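Long-range contacts in GH127 beta-L-arabinofuranoside (Geobacillus stearothermophilus, PDB 4QK0), which probably hydrolyses beta-L-arabinofuranosidic bonds, as a glycoside hydrolase of family GH127 whose catalytic domain belongs to the six-hairpin clan: residues Arg25-Val29 and Met372-Gly376; Ile194-Leu199 and Leu213-Ile218; Tyr247-Gln251 and Val263-Ala269. The contacts are given in a common frame with arbitrary orientation. Numbering follows the deposited sequence.

All three contacts lie in the catalytic domain. Contact 1 joins residues 343 positions apart and so spans the chain that holds contacts 2 and 3, which follow one another in sequence. Its centre lies about 33 Å from that of contact 2 and 30 Å from that of contact 3, across the middle of the molecule. Contacts 2 and 3 are closer, with centres about 17 Å and nearest atoms about 7 Å apart; helix 266-283, which starts in contact 3, packs on both Glu-195 and Leu-199 of contact 2. Val-267 of contact 3 touches Cys-335, disulfide-bonded to Cys-412 in another structure of this protein but not here; GH127 enzymes use a cysteine-based site, probably nearby.

Contact 1 of 3, residues Arg25-Val29 and Met372-Gly376; sequences RYIDV and MDLDG
A single carbonyl oxygen takes both arms of an arginine here: Arg-25 NH1 and NH2 donate to Leu-374 O at 2.9 and 3.0 Å, near the guanidinium plane. This bifurcated arginine-carbonyl bond makes a structural join between the N-terminal helix 22-42 and a type I beta turn some 343 residues on in the catalytic domain. Arg-25 to Val-29 form one helical turn, with Val-29 N bonded to Arg-25 O at 3.0 Å. Opposite, the chain is extended at Met-372 and Asp-373, then folds into the turn, Asp-373 to Gly-376, closed by Gly-376 N to Asp-373 O at 2.8 Å. CA atoms approach to 8.0 Å for Tyr-26 with Leu-374 and to 6.0 Å for Val-29 with Gly-376. Arg-25 starts t,t and bends at chi3 (p) to reach the turn. Val-29 (t) points toward it, with CG1 3.6 Å from both Gly-376 CA and Asp-375 O. Gly-376, at phi/psi 71/13, leaves room for that methyl: a CB would lie 2.3 Å from Val-29 CG1. Tyr-26 (m) meets Met-372, present as selenomethionine with selenium in place of sulfur, edge-on in a Met-aromatic contact, SE lying 4.0 Å from Tyr-26 CD1 and 5.1 Å from the ring centroid. Tyr-26 OH is 3.9 Å from Leu-374 CD2, and water 1 lies between Tyr-26 OH (2.6 Å) and Met-372 O (3.2 Å). Leu-374 N is held by Asn-635, and Asp-373 forms a salt bridge with Arg-404. Helix 22-42 thus meets the loop between helix 354-365 and strand 386-387, while Ile-421 of helix 413-422 packs against both Tyr-26 and Met-372.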
loop_
_atom_site.group_PDB
_atom_site.type_symbol
_atom_site.label_atom_id
_atom_site.label_comp_id
_atom_site.label_asym_id
_atom_site.label_seq_id
_atom_site.Cartn_x
_atom_site.Cartn_y
_atom_site.Cartn_z
ATOM N N ARG A 25 -1.254 17.457 33.231
ATOM C CA ARG A 25 -1.538 16.016 33.286
ATOM C C ARG A 25 -0.493 15.191 32.508
ATOM O O ARG A 25 0.001 14.162 33.000
ATOM C CB ARG A 25 -2.969 15.730 32.804
ATOM C CG ARG A 25 -3.514 14.362 33.239
ATOM C CD ARG A 25 -4.706 13.943 32.391
ATOM N NE ARG A 25 -4.289 13.663 31.035
ATOM C CZ ARG A 25 -3.739 12.526 30.629
ATOM N NH1 ARG A 25 -3.505 11.518 31.472
ATOM N NH2 ARG A 25 -3.451 12.374 29.340
ATOM N N TYR A 26 -0.090 15.651 31.325
ATOM C CA TYR A 26 0.898 14.897 30.517
ATOM C C TYR A 26 2.269 14.881 31.155
ATOM O O TYR A 26 2.991 13.863 31.151
ATOM C CB TYR A 26 0.996 15.470 29.091
ATOM C CG TYR A 26 -0.082 14.981 28.124
ATOM C CD1 TYR A 26 -0.058 13.683 27.647
ATOM C CD2 TYR A 26 -1.059 15.818 27.651
ATOM C CE1 TYR A 26 -1.015 13.211 26.766
ATOM C CE2 TYR A 26 -2.005 15.365 26.741
ATOM C CZ TYR A 26 -1.958 14.023 26.309
ATOM O OH TYR A 26 -2.890 13.543 25.448
ATOM N N ILE A 27 2.649 16.013 31.721
ATOM C CA ILE A 27 3.938 16.084 32.438
ATOM C C ILE A 27 3.960 15.150 33.625
ATOM O O ILE A 27 4.936 14.462 33.845
ATOM C CB ILE A 27 4.263 17.533 32.858
ATOM C CG1 ILE A 27 4.467 18.346 31.588
ATOM C CG2 ILE A 27 5.511 17.591 33.721
ATOM C CD1 ILE A 27 5.130 19.674 31.800
ATOM N N ASP A 28 2.879 15.114 34.366
ATOM C CA ASP A 28 2.768 14.188 35.484
ATOM C C ASP A 28 2.895 12.761 35.050
ATOM O O ASP A 28 3.549 11.957 35.729
ATOM C CB ASP A 28 1.452 14.391 36.248
ATOM C CG ASP A 28 1.411 15.760 36.992
ATOM O OD1 ASP A 28 2.500 16.347 37.229
ATOM O OD2 ASP A 28 0.295 16.255 37.345
ATOM N N VAL A 29 2.264 12.430 33.920
ATOM C CA VAL A 29 2.400 11.083 33.358
ATOM C C VAL A 29 3.834 10.801 32.970
ATOM O O VAL A 29 4.369 9.705 33.229
ATOM C CB VAL A 29 1.458 10.887 32.153
ATOM C CG1 VAL A 29 1.860 9.675 31.349
ATOM C CG2 VAL A 29 0.022 10.738 32.647
HETATM N N MSE A 372 0.961 8.257 22.240
HETATM C CA MSE A 372 0.899 7.611 23.532
HETATM C C MSE A 372 -0.522 7.435 23.963
HETATM O O MSE A 372 -1.409 8.200 23.598
HETATM C CB MSE A 372 1.726 8.313 24.648
HETATM C CG MSE A 372 1.269 9.747 24.930
HETATM SE SE MSE A 372 2.108 10.490 26.589
HETATM C CE MSE A 372 3.527 9.170 26.830
ATOM N N ASP A 373 -0.719 6.382 24.765
ATOM C CA ASP A 373 -1.973 6.197 25.516
ATOM C C ASP A 373 -2.048 7.313 26.534
ATOM O O ASP A 373 -0.993 7.819 27.006
ATOM C CB ASP A 373 -1.989 4.836 26.306
ATOM C CG ASP A 373 -2.431 3.599 25.454
ATOM O OD1 ASP A 373 -2.940 3.713 24.303
ATOM O OD2 ASP A 373 -2.292 2.458 25.998
ATOM N N LEU A 374 -3.264 7.636 26.927
ATOM C CA LEU A 374 -3.482 8.738 27.816
ATOM C C LEU A 374 -2.707 8.578 29.128
ATOM O O LEU A 374 -2.314 9.575 29.696
ATOM C CB LEU A 374 -4.942 8.907 28.089
ATOM C CG LEU A 374 -5.758 9.364 26.885
ATOM C CD1 LEU A 374 -7.226 9.119 27.169
ATOM C CD2 LEU A 374 -5.522 10.850 26.544
ATOM N N ASP A 375 -2.493 7.334 29.584
ATOM C CA ASP A 375 -1.776 7.041 30.853
ATOM C C ASP A 375 -0.296 6.807 30.669
ATOM O O ASP A 375 0.400 6.387 31.607
ATOM C CB ASP A 375 -2.420 5.830 31.617
ATOM C CG ASP A 375 -2.297 4.490 30.863
ATOM O OD1 ASP A 375 -1.581 4.389 29.843
ATOM O OD2 ASP A 375 -2.937 3.497 31.296
ATOM N N GLY A 376 0.186 6.987 29.441
ATOM C CA GLY A 376 1.595 6.866 29.166
ATOM C C GLY A 376 2.231 5.496 29.204
ATOM O O GLY A 376 3.474 5.380 29.145
HETATM O O HOH W 1 -2.297 11.190 24.431
#

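Contact 2 of 3, residues Ile194-Leu199 and Leu213-Ile218; sequences IELALL and LSQYFI
Ser-214 and Glu-195 bury the most surface in this helix pair, 72 and 70 Å², and are the nearest CA pair across it, 4.6 Å apart. Helical segments 194-199 and 213-218 run nearly antiparallel: their axes approach to 8.6 Å at a signed crossing angle of -161°. Small Ser-214 (t) points toward the partner helix and donates from OG to Glu-195 O at 2.8 Å, supplementing the weak bond from Leu-199 N to the same oxygen (3.4 Å). The aliphatic part of Glu-195 (chi1 m, chi2 91°) lies across the other helix, with CG 3.6 Å from Phe-217 CB and 3.8 Å from Ile-218 CD1. Its carboxylate accepts from Glu-193 N through OE1, while water 2 donates to Glu-195 OE2 (2.6 Å) and Phe-217 O (2.9 Å). Leu-198 (m,t), third with 59 Å², sets CD1 3.7 Å from Leu-213 CG and 4.1 Å from Phe-217 CE2, at the ring edge. Over a face of the Phe-217 ring, Ile-194 CG2 makes a CH-pi contact, 4.2 Å from the centroid. Such a tight antiparallel pair, helices 194-205 and 208-220, is the helical hairpin from which the (alpha/alpha)6 barrel of six-hairpin glycosidases is built.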
loop_
_atom_site.group_PDB
_atom_site.type_symbol
_atom_site.label_atom_id
_atom_site.label_comp_id
_atom_site.label_asym_id
_atom_site.label_seq_id
_atom_site.Cartn_x
_atom_site.Cartn_y
_atom_site.Cartn_z
ATOM N N ILE A 194 23.665 16.109 14.845
ATOM C CA ILE A 194 24.840 16.807 15.417
ATOM C C ILE A 194 24.783 18.301 15.088
ATOM O O ILE A 194 25.138 19.145 15.926
ATOM C CB ILE A 194 26.167 16.185 14.935
ATOM C CG1 ILE A 194 27.373 16.737 15.712
ATOM C CG2 ILE A 194 26.406 16.425 13.463
ATOM C CD1 ILE A 194 27.352 16.440 17.173
ATOM N N GLU A 195 24.199 18.627 13.938
ATOM C CA GLU A 195 24.149 20.012 13.493
ATOM C C GLU A 195 23.263 20.866 14.409
ATOM O O GLU A 195 23.719 21.918 14.918
ATOM C CB GLU A 195 23.731 20.108 12.053
ATOM C CG GLU A 195 24.561 19.245 11.142
ATOM C CD GLU A 195 24.002 17.815 10.929
ATOM O OE1 GLU A 195 23.098 17.402 11.698
ATOM O OE2 GLU A 195 24.463 17.148 9.959
ATOM N N LEU A 196 22.056 20.404 14.719
ATOM C CA LEU A 196 21.223 21.176 15.651
ATOM C C LEU A 196 21.761 21.152 17.102
ATOM O O LEU A 196 21.585 22.094 17.865
ATOM C CB LEU A 196 19.750 20.735 15.579
ATOM C CG LEU A 196 19.361 19.333 16.101
ATOM C CD1 LEU A 196 19.097 19.363 17.578
ATOM C CD2 LEU A 196 18.107 18.792 15.413
ATOM N N ALA A 197 22.405 20.051 17.481
ATOM C CA ALA A 197 22.925 19.935 18.802
ATOM C C ALA A 197 24.073 20.928 19.034
ATOM O O ALA A 197 24.135 21.595 20.037
ATOM C CB ALA A 197 23.430 18.510 19.036
ATOM N N LEU A 198 24.967 21.000 18.083
ATOM C CA LEU A 198 26.054 21.981 18.111
ATOM C C LEU A 198 25.576 23.416 18.237
ATOM O O LEU A 198 26.197 24.190 18.942
ATOM C CB LEU A 198 26.955 21.837 16.878
ATOM C CG LEU A 198 27.853 20.622 16.914
ATOM C CD1 LEU A 198 28.572 20.395 15.593
ATOM C CD2 LEU A 198 28.877 20.725 18.049
ATOM N N LEU A 199 24.459 23.777 17.633
ATOM C CA LEU A 199 23.906 25.121 17.858
ATOM C C LEU A 199 23.556 25.329 19.303
ATOM O O LEU A 199 23.724 26.404 19.835
ATOM C CB LEU A 199 22.643 25.402 17.029
ATOM C CG LEU A 199 22.744 25.302 15.526
ATOM C CD1 LEU A 199 21.444 25.754 14.850
ATOM C CD2 LEU A 199 23.888 26.178 15.045
ATOM N N LEU A 213 31.376 24.515 13.189
ATOM C CA LEU A 213 31.373 23.105 12.917
ATOM C C LEU A 213 29.950 22.678 12.406
ATOM O O LEU A 213 29.833 22.012 11.406
ATOM C CB LEU A 213 31.768 22.357 14.211
ATOM C CG LEU A 213 31.881 20.861 14.063
ATOM C CD1 LEU A 213 32.907 20.547 13.002
ATOM C CD2 LEU A 213 32.258 20.216 15.379
ATOM N N SER A 214 28.910 23.142 13.074
ATOM C CA SER A 214 27.527 22.970 12.603
ATOM C C SER A 214 27.386 23.431 11.175
ATOM O O SER A 214 26.958 22.670 10.296
ATOM C CB SER A 214 26.553 23.737 13.499
ATOM O OG SER A 214 25.193 23.546 13.102
ATOM N N GLN A 215 27.845 24.650 10.891
ATOM C CA GLN A 215 27.837 25.169 9.508
ATOM C C GLN A 215 28.610 24.304 8.545
ATOM O O GLN A 215 28.169 24.087 7.395
ATOM C CB GLN A 215 28.407 26.607 9.449
ATOM C CG GLN A 215 28.162 27.299 8.107
ATOM C CD GLN A 215 26.695 27.696 7.937
ATOM O OE1 GLN A 215 26.164 28.446 8.760
ATOM N NE2 GLN A 215 26.020 27.186 6.891
ATOM N N TYR A 216 29.775 23.815 8.977
ATOM C CA TYR A 216 30.559 22.958 8.123
ATOM C C TYR A 216 29.741 21.693 7.728
ATOM O O TYR A 216 29.723 21.279 6.580
ATOM C CB TYR A 216 31.919 22.509 8.762
ATOM C CG TYR A 216 32.339 21.212 8.144
ATOM C CD1 TYR A 216 32.874 21.163 6.880
ATOM C CD2 TYR A 216 32.051 20.001 8.777
ATOM C CE1 TYR A 216 33.187 19.940 6.295
ATOM C CE2 TYR A 216 32.370 18.791 8.204
ATOM C CZ TYR A 216 32.895 18.754 6.982
ATOM O OH TYR A 216 33.165 17.514 6.416
ATOM N N PHE A 217 29.125 21.046 8.706
ATOM C CA PHE A 217 28.408 19.767 8.423
ATOM C C PHE A 217 27.247 19.966 7.415
ATOM O O PHE A 217 27.061 19.198 6.505
ATOM C CB PHE A 217 27.863 19.193 9.733
ATOM C CG PHE A 217 28.888 18.411 10.549
ATOM C CD1 PHE A 217 29.594 17.378 10.003
ATOM C CD2 PHE A 217 29.104 18.720 11.857
ATOM C CE1 PHE A 217 30.491 16.637 10.760
ATOM C CE2 PHE A 217 29.975 17.983 12.629
ATOM C CZ PHE A 217 30.688 16.938 12.083
ATOM N N ILE A 218 26.519 21.047 7.601
ATOM C CA ILE A 218 25.457 21.437 6.698
ATOM C C ILE A 218 25.965 21.816 5.301
ATOM O O ILE A 218 25.402 21.357 4.305
ATOM C CB ILE A 218 24.626 22.583 7.324
ATOM C CG1 ILE A 218 23.854 22.082 8.551
ATOM C CG2 ILE A 218 23.689 23.215 6.324
ATOM C CD1 ILE A 218 22.846 20.988 8.273
HETATM O O HOH W 2 25.076 17.303 7.421
#

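Contact 3 of 3, residues Tyr247-Gln251 and Val263-Ala269; sequences YRYHQ and VGHAVRA
A helix start with an N-cap histidine serves here as the docking site for a preceding loop, within the six-hairpin catalytic domain. Segment 247-251 leaves a 3-10 turn and ends at Gln-251 in the left-handed region (51/40); segment 263-269 passes from extended Val-263 through Gly-264 (77/-162), in a short, weakly bonded strand, into a helix at Ala-266. Backbone bonds of Gly-264 with Phe-319 and Ala-266 with Glu-317 tie it to strand 318-319. Tyr-249 and Gly-264 set the register, CA atoms 3.9 Å apart. Gln-251 (chi1 m, chi2 p) satisfies two carbonyls with one amide: NE2 donates to Val-263 O at 2.8 Å and to His-265 O at 2.9 Å. Its OE1 accepts from Gln-192 NE2. One backbone bond joins the segments, His-265 N to Tyr-249 O at 3.1 Å. Arg-248 O accepts from Gln-251 N (3.0 Å) and receives a CA-H...O contact from Gly-264 CA at 3.3 Å; a CB on Gly-264 would stand 2.0 Å from that oxygen. His-265 (t) caps the helix weakly, ND1 accepting from Arg-268 N at 3.3 Å, while NE2 is bonded to Glu-317. The His-265 ring makes an offset edge-to-face pair with Tyr-249 (t), its edge toward the tyrosine face, centroids 5.4 Å apart and planes at 72°. Arg-268, extended after chi1 (m), lays a guanidinium face by Tyr-249 CE2 and bonds through NE to Gly-190 O. Val-263 CG1 lies over a face of the Arg-248 guanidinium, 3.2 Å from Arg-248 NH2.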
loop_
_atom_site.group_PDB
_atom_site.type_symbol
_atom_site.label_atom_id
_atom_site.label_comp_id
_atom_site.label_asym_id
_atom_site.label_seq_id
_atom_site.Cartn_x
_atom_site.Cartn_y
_atom_site.Cartn_z
ATOM N N TYR A 247 20.856 8.320 -1.947
ATOM C CA TYR A 247 21.223 9.259 -0.906
ATOM C C TYR A 247 20.182 10.272 -0.627
ATOM O O TYR A 247 20.303 11.033 0.326
ATOM C CB TYR A 247 22.540 9.921 -1.240
ATOM C CG TYR A 247 23.705 8.964 -1.206
ATOM C CD1 TYR A 247 23.838 8.039 -0.176
ATOM C CD2 TYR A 247 24.678 8.967 -2.244
ATOM C CE1 TYR A 247 24.901 7.161 -0.142
ATOM C CE2 TYR A 247 25.757 8.115 -2.188
ATOM C CZ TYR A 247 25.862 7.206 -1.135
ATOM O OH TYR A 247 26.926 6.323 -1.095
ATOM N N ARG A 248 19.120 10.275 -1.410
ATOM C CA ARG A 248 17.920 11.007 -0.972
ATOM C C ARG A 248 17.439 10.567 0.389
ATOM O O ARG A 248 16.899 11.368 1.150
ATOM C CB ARG A 248 16.778 10.808 -1.960
ATOM C CG ARG A 248 17.074 11.442 -3.309
ATOM C CD ARG A 248 16.207 10.828 -4.390
ATOM N NE ARG A 248 14.806 11.133 -4.168
ATOM C CZ ARG A 248 14.166 12.185 -4.682
ATOM N NH1 ARG A 248 14.834 13.076 -5.413
ATOM N NH2 ARG A 248 12.844 12.356 -4.451
ATOM N N TYR A 249 17.645 9.302 0.725
ATOM C CA TYR A 249 17.220 8.826 2.052
ATOM C C TYR A 249 17.794 9.688 3.172
ATOM O O TYR A 249 17.084 10.053 4.118
ATOM C CB TYR A 249 17.709 7.418 2.257
ATOM C CG TYR A 249 17.381 6.806 3.603
ATOM C CD1 TYR A 249 16.112 6.328 3.879
ATOM C CD2 TYR A 249 18.376 6.613 4.561
ATOM C CE1 TYR A 249 15.803 5.730 5.090
ATOM C CE2 TYR A 249 18.102 5.968 5.788
ATOM C CZ TYR A 249 16.817 5.542 6.041
ATOM O OH TYR A 249 16.497 4.955 7.201
ATOM N N HIS A 250 19.076 10.020 3.026
ATOM C CA HIS A 250 19.812 10.860 4.013
ATOM C C HIS A 250 19.839 12.371 3.651
ATOM O O HIS A 250 20.527 13.139 4.306
ATOM C CB HIS A 250 21.273 10.444 4.084
ATOM C CG HIS A 250 21.492 8.982 4.143
ATOM N ND1 HIS A 250 21.639 8.205 3.009
ATOM C CD2 HIS A 250 21.627 8.143 5.195
ATOM C CE1 HIS A 250 21.823 6.943 3.361
ATOM N NE2 HIS A 250 21.874 6.887 4.675
ATOM N N GLN A 251 19.101 12.771 2.618
ATOM C CA GLN A 251 19.124 14.142 2.107
ATOM C C GLN A 251 20.571 14.621 1.841
ATOM O O GLN A 251 20.905 15.768 2.096
ATOM C CB GLN A 251 18.392 15.113 3.054
ATOM C CG GLN A 251 16.932 14.729 3.316
ATOM C CD GLN A 251 16.746 13.693 4.430
ATOM O OE1 GLN A 251 17.599 13.555 5.314
ATOM N NE2 GLN A 251 15.633 12.971 4.387
ATOM N N VAL A 263 12.435 15.199 0.759
ATOM C CA VAL A 263 12.606 13.825 0.301
ATOM C C VAL A 263 13.231 13.010 1.421
ATOM O O VAL A 263 13.836 13.562 2.354
ATOM C CB VAL A 263 13.511 13.729 -0.935
ATOM C CG1 VAL A 263 12.949 14.564 -2.081
ATOM C CG2 VAL A 263 14.918 14.192 -0.632
ATOM N N GLY A 264 13.143 11.701 1.288
ATOM C CA GLY A 264 13.834 10.777 2.135
ATOM C C GLY A 264 13.198 10.604 3.483
ATOM O O GLY A 264 12.049 10.917 3.694
ATOM N N HIS A 265 13.997 10.070 4.397
ATOM C CA HIS A 265 13.559 9.773 5.760
ATOM C C HIS A 265 13.141 11.057 6.460
ATOM O O HIS A 265 13.912 12.029 6.478
ATOM C CB HIS A 265 14.752 9.120 6.488
ATOM C CG HIS A 265 14.406 8.546 7.806
ATOM N ND1 HIS A 265 14.335 9.307 8.950
ATOM C CD2 HIS A 265 14.086 7.280 8.172
ATOM C CE1 HIS A 265 13.961 8.539 9.958
ATOM N NE2 HIS A 265 13.796 7.308 9.507
ATOM N N ALA A 266 11.951 11.058 7.067
ATOM C CA ALA A 266 11.354 12.256 7.533
ATOM C C ALA A 266 12.017 12.855 8.759
ATOM O O ALA A 266 12.140 14.069 8.815
ATOM C CB ALA A 266 9.887 12.084 7.796
ATOM N N VAL A 267 12.412 12.034 9.740
ATOM C CA VAL A 267 13.049 12.565 10.928
ATOM C C VAL A 267 14.411 13.160 10.569
ATOM O O VAL A 267 14.751 14.260 11.000
ATOM C CB VAL A 267 13.249 11.496 12.012
ATOM C CG1 VAL A 267 13.786 12.134 13.261
ATOM C CG2 VAL A 267 11.917 10.797 12.363
ATOM N N ARG A 268 15.170 12.444 9.774
ATOM C CA ARG A 268 16.440 12.909 9.280
ATOM C C ARG A 268 16.264 14.285 8.622
ATOM O O ARG A 268 17.005 15.251 8.925
ATOM C CB ARG A 268 17.026 11.954 8.268
ATOM C CG ARG A 268 17.703 10.748 8.871
ATOM C CD ARG A 268 18.255 9.794 7.789
ATOM N NE ARG A 268 19.052 8.710 8.336
ATOM C CZ ARG A 268 18.561 7.666 9.001
ATOM N NH1 ARG A 268 17.270 7.539 9.181
ATOM N NH2 ARG A 268 19.383 6.779 9.528
ATOM N N ALA A 269 15.270 14.406 7.756
ATOM C CA ALA A 269 15.070 15.644 7.034
ATOM C C ALA A 269 14.769 16.790 7.989
ATOM O O ALA A 269 15.282 17.904 7.808
ATOM C CB ALA A 269 13.942 15.500 6.012
#